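PDB 7CBD: exoglucanase A from Cellulomonas fimi, which hydrolyses beta-1,4-glucosidic linkages of cellulose with inversion of anomeric configuration, releasing cellobiose from the non-reducing chain ends. Local coordinates for residues D7-G12 with N186-I191. Numbering follows the deposited sequence.
Sequences DNPYAG and NVYNYI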
ATOM      1  N   ASP A   7     -18.613  11.994  -1.330  1.00  6.59           N
ATOM      2  CA  ASP A   7     -17.350  12.507  -0.813  1.00  6.85           C
ATOM      3  C   ASP A   7     -16.442  11.387  -0.312  1.00  6.47           C
ATOM      4  O   ASP A   7     -15.220  11.442  -0.484  1.00  6.66           O
ATOM      5  CB  ASP A   7     -17.631  13.486   0.324  1.00  8.32           C
ATOM      6  CG  ASP A   7     -16.380  13.847   1.078  1.00  9.23           C
ATOM      7  OD1 ASP A   7     -15.513  14.521   0.484  1.00  9.26           O
ATOM      8  OD2 ASP A   7     -16.238  13.417   2.244  1.00 11.41           O
ATOM      9  N   ASN A   8     -17.014  10.375   0.335  1.00  6.76           N
ATOM     10  CA  ASN A   8     -16.245   9.279   0.915  1.00  6.37           C
ATOM     11  C   ASN A   8     -16.986   7.985   0.616  1.00  6.88           C
ATOM     12  O   ASN A   8     -17.986   7.671   1.284  1.00  7.08           O
ATOM     13  CB  ASN A   8     -16.069   9.460   2.420  1.00  6.67           C
ATOM     14  CG  ASN A   8     -15.306   8.306   3.046  1.00  6.38           C
ATOM     15  OD1 ASN A   8     -14.823   7.419   2.342  1.00  6.51           O
ATOM     16  ND2 ASN A   8     -15.206   8.302   4.366  1.00  8.01           N
ATOM     17  N   PRO A   9     -16.524   7.203  -0.367  1.00  6.43           N
ATOM     18  CA  PRO A   9     -17.243   5.970  -0.718  1.00  6.11           C
ATOM     19  C   PRO A   9     -17.240   4.936   0.395  1.00  6.28           C
ATOM     20  O   PRO A   9     -18.099   4.042   0.390  1.00  7.01           O
ATOM     21  CB  PRO A   9     -16.500   5.473  -1.967  1.00  7.26           C
ATOM     22  CG  PRO A   9     -15.096   5.987  -1.769  1.00  6.63           C
ATOM     23  CD  PRO A   9     -15.274   7.347  -1.133  1.00  6.89           C
ATOM     24  N   TYR A  10     -16.328   5.051   1.367  1.00  5.67           N
ATOM     25  CA  TYR A  10     -16.248   4.097   2.468  1.00  6.22           C
ATOM     26  C   TYR A  10     -17.257   4.361   3.578  1.00  7.03           C
ATOM     27  O   TYR A  10     -17.527   3.451   4.364  1.00  7.55           O
ATOM     28  CB  TYR A  10     -14.841   4.092   3.066  1.00  6.68           C
ATOM     29  CG  TYR A  10     -13.756   3.643   2.108  1.00  6.44           C
ATOM     30  CD1 TYR A  10     -13.380   2.309   2.031  1.00  6.36           C
ATOM     31  CD2 TYR A  10     -13.095   4.558   1.297  1.00  6.69           C
ATOM     32  CE1 TYR A  10     -12.380   1.893   1.158  1.00  6.43           C
ATOM     33  CE2 TYR A  10     -12.094   4.159   0.423  1.00  6.46           C
ATOM     34  CZ  TYR A  10     -11.739   2.828   0.363  1.00  6.29           C
ATOM     35  OH  TYR A  10     -10.747   2.449  -0.509  1.00  6.36           O
ATOM     36  N   ALA A  11     -17.810   5.570   3.673  1.00  7.30           N
ATOM     37  CA  ALA A  11     -18.671   5.899   4.806  1.00  8.53           C
ATOM     38  C   ALA A  11     -19.939   5.052   4.769  1.00  8.84           C
ATOM     39  O   ALA A  11     -20.669   5.059   3.774  1.00  8.92           O
ATOM     40  CB  ALA A  11     -19.008   7.389   4.800  1.00  9.70           C
ATOM     41  N   GLY A  12     -20.202   4.324   5.856  1.00  8.78           N
ATOM     42  CA  GLY A  12     -21.368   3.468   5.920  1.00  9.46           C
ATOM     43  C   GLY A  12     -21.327   2.268   5.004  1.00  9.26           C
ATOM     44  O   GLY A  12     -22.356   1.614   4.813  1.00 11.15           O
ATOM     45  N   ASN A 186     -19.183   5.757 -10.413  1.00  8.19           N
ATOM     46  CA  ASN A 186     -18.998   4.956  -9.213  1.00  7.45           C
ATOM     47  C   ASN A 186     -17.546   4.561  -8.983  1.00  6.99           C
ATOM     48  O   ASN A 186     -17.277   3.697  -8.141  1.00  7.02           O
ATOM     49  CB  ASN A 186     -19.917   3.726  -9.218  1.00  8.50           C
ATOM     50  CG  ASN A 186     -19.756   2.876 -10.468  1.00  9.91           C
ATOM     51  OD1 ASN A 186     -19.427   3.380 -11.549  1.00 12.41           O
ATOM     52  ND2 ASN A 186     -19.999   1.581 -10.330  1.00 10.29           N
ATOM     53  N   VAL A 187     -16.607   5.165  -9.711  1.00  6.79           N
ATOM     54  CA  VAL A 187     -15.180   4.961  -9.482  1.00  6.27           C
ATOM     55  C   VAL A 187     -14.634   6.170  -8.737  1.00  6.07           C
ATOM     56  O   VAL A 187     -14.940   7.319  -9.088  1.00  7.24           O
ATOM     57  CB  VAL A 187     -14.418   4.723 -10.798  1.00  7.07           C
ATOM     58  CG1 VAL A 187     -12.917   4.587 -10.535  1.00  8.23           C
ATOM     59  CG2 VAL A 187     -14.936   3.477 -11.490  1.00  7.56           C
ATOM     60  N   TYR A 188     -13.828   5.899  -7.706  1.00  5.71           N
ATOM     61  CA  TYR A 188     -13.246   6.900  -6.817  1.00  5.88           C
ATOM     62  C   TYR A 188     -11.739   6.726  -6.889  1.00  5.74           C
ATOM     63  O   TYR A 188     -11.223   5.650  -6.581  1.00  5.97           O
ATOM     64  CB  TYR A 188     -13.754   6.674  -5.383  1.00  5.91           C
ATOM     65  CG  TYR A 188     -15.253   6.903  -5.300  1.00  6.12           C
ATOM     66  CD1 TYR A 188     -15.756   8.117  -4.852  1.00  6.71           C
ATOM     67  CD2 TYR A 188     -16.164   5.931  -5.727  1.00  6.38           C
ATOM     68  CE1 TYR A 188     -17.124   8.362  -4.818  1.00  7.25           C
ATOM     69  CE2 TYR A 188     -17.541   6.162  -5.697  1.00  6.63           C
ATOM     70  CZ  TYR A 188     -18.013   7.387  -5.243  1.00  7.53           C
ATOM     71  OH  TYR A 188     -19.369   7.652  -5.212  1.00  9.12           O
ATOM     72  N   ASN A 189     -11.035   7.767  -7.326  1.00  4.93           N
ATOM     73  CA  ASN A 189      -9.611   7.677  -7.625  1.00  4.74           C
ATOM     74  C   ASN A 189      -8.801   8.166  -6.436  1.00  4.88           C
ATOM     75  O   ASN A 189      -8.910   9.336  -6.042  1.00  5.81           O
ATOM     76  CB  ASN A 189      -9.275   8.525  -8.847  1.00  5.25           C
ATOM     77  CG  ASN A 189      -9.862   7.966 -10.111  1.00  5.57           C
ATOM     78  OD1 ASN A 189     -10.016   6.757 -10.255  1.00  7.54           O
ATOM     79  ND2 ASN A 189     -10.205   8.845 -11.038  1.00  7.07           N
ATOM     80  N   TYR A 190      -7.967   7.280  -5.892  1.00  5.19           N
ATOM     81  CA  TYR A 190      -7.066   7.604  -4.792  1.00  5.15           C
ATOM     82  C   TYR A 190      -5.640   7.542  -5.321  1.00  5.42           C
ATOM     83  O   TYR A 190      -5.129   6.458  -5.625  1.00  5.88           O
ATOM     84  CB  TYR A 190      -7.274   6.646  -3.623  1.00  5.89           C
ATOM     85  CG  TYR A 190      -8.545   6.938  -2.851  1.00  5.44           C
ATOM     86  CD1 TYR A 190      -8.527   7.778  -1.744  1.00  5.25           C
ATOM     87  CD2 TYR A 190      -9.769   6.384  -3.235  1.00  5.71           C
ATOM     88  CE1 TYR A 190      -9.693   8.065  -1.031  1.00  5.73           C
ATOM     89  CE2 TYR A 190     -10.943   6.666  -2.533  1.00  5.81           C
ATOM     90  CZ  TYR A 190     -10.890   7.503  -1.430  1.00  6.15           C
ATOM     91  OH  TYR A 190     -12.041   7.780  -0.726  1.00  7.08           O
ATOM     92  N   ILE A 191      -5.012   8.707  -5.447  1.00  5.24           N
ATOM     93  CA  ILE A 191      -3.649   8.797  -5.958  1.00  5.54           C
ATOM     94  C   ILE A 191      -2.675   8.345  -4.873  1.00  4.67           C
ATOM     95  O   ILE A 191      -2.779   8.750  -3.712  1.00  5.65           O
ATOM     96  CB  ILE A 191      -3.358  10.233  -6.428  1.00  6.40           C
ATOM     97  CG1 ILE A 191      -4.022  10.498  -7.789  1.00  7.30           C
ATOM     98  CG2 ILE A 191      -1.854  10.517  -6.460  1.00  7.09           C
ATOM     99  CD1 ILE A 191      -3.240   9.953  -8.977  1.00  8.52           C
TER
HETATM  100  O   HOH W   1     -13.491   9.918  -2.200  1.00  8.24           O
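Pro9 packs on Tyr188 and Tyr190, and Tyr10 on Tyr190, in a buried proline-aromatic contact inside the distorted beta/alpha barrel of this family 6 catalytic domain. Residues 7-12 form a loop before strand 14-15. Residues 187-191 belong to a strand that runs parallel to strand 141-146, and alternate side chains, Tyr188 and Tyr190, point to the loop. The Pro9 ring lies over one face of Tyr188. Its CB makes a CH-pi contact, 3.7 Å from the centroid of the Tyr188 ring and 7° off the ring normal. The Tyr188 side chain has CG anti to its carbonyl carbon (chi1 -65°), which sends the ring out beneath the proline; its OH is hydrogen-bonded to the backbone N of Val6 and its ring stacks with His5. An alanine in place of Tyr188 would probably open a gap under Pro9 and leave His5 without its stacking partner. Tyr190 meets Pro9 tip to tip, with Tyr190 OH 3.3 Å from Pro9 CD. The same oxygen sits at the edge of the Tyr10 ring, 3.8 Å from Tyr10 CE2, and hydrogen-bonds to Asp359. The loop is shaped by an Asx turn, Tyr10 N to Asn8 OD1 at 3.0 Å, within a type I turn from Asn8 to Ala11. No direct hydrogen bond joins the segments; one water donates to both Asp7 O, at 2.9 Å, and Tyr190 OH, at 3.0 Å.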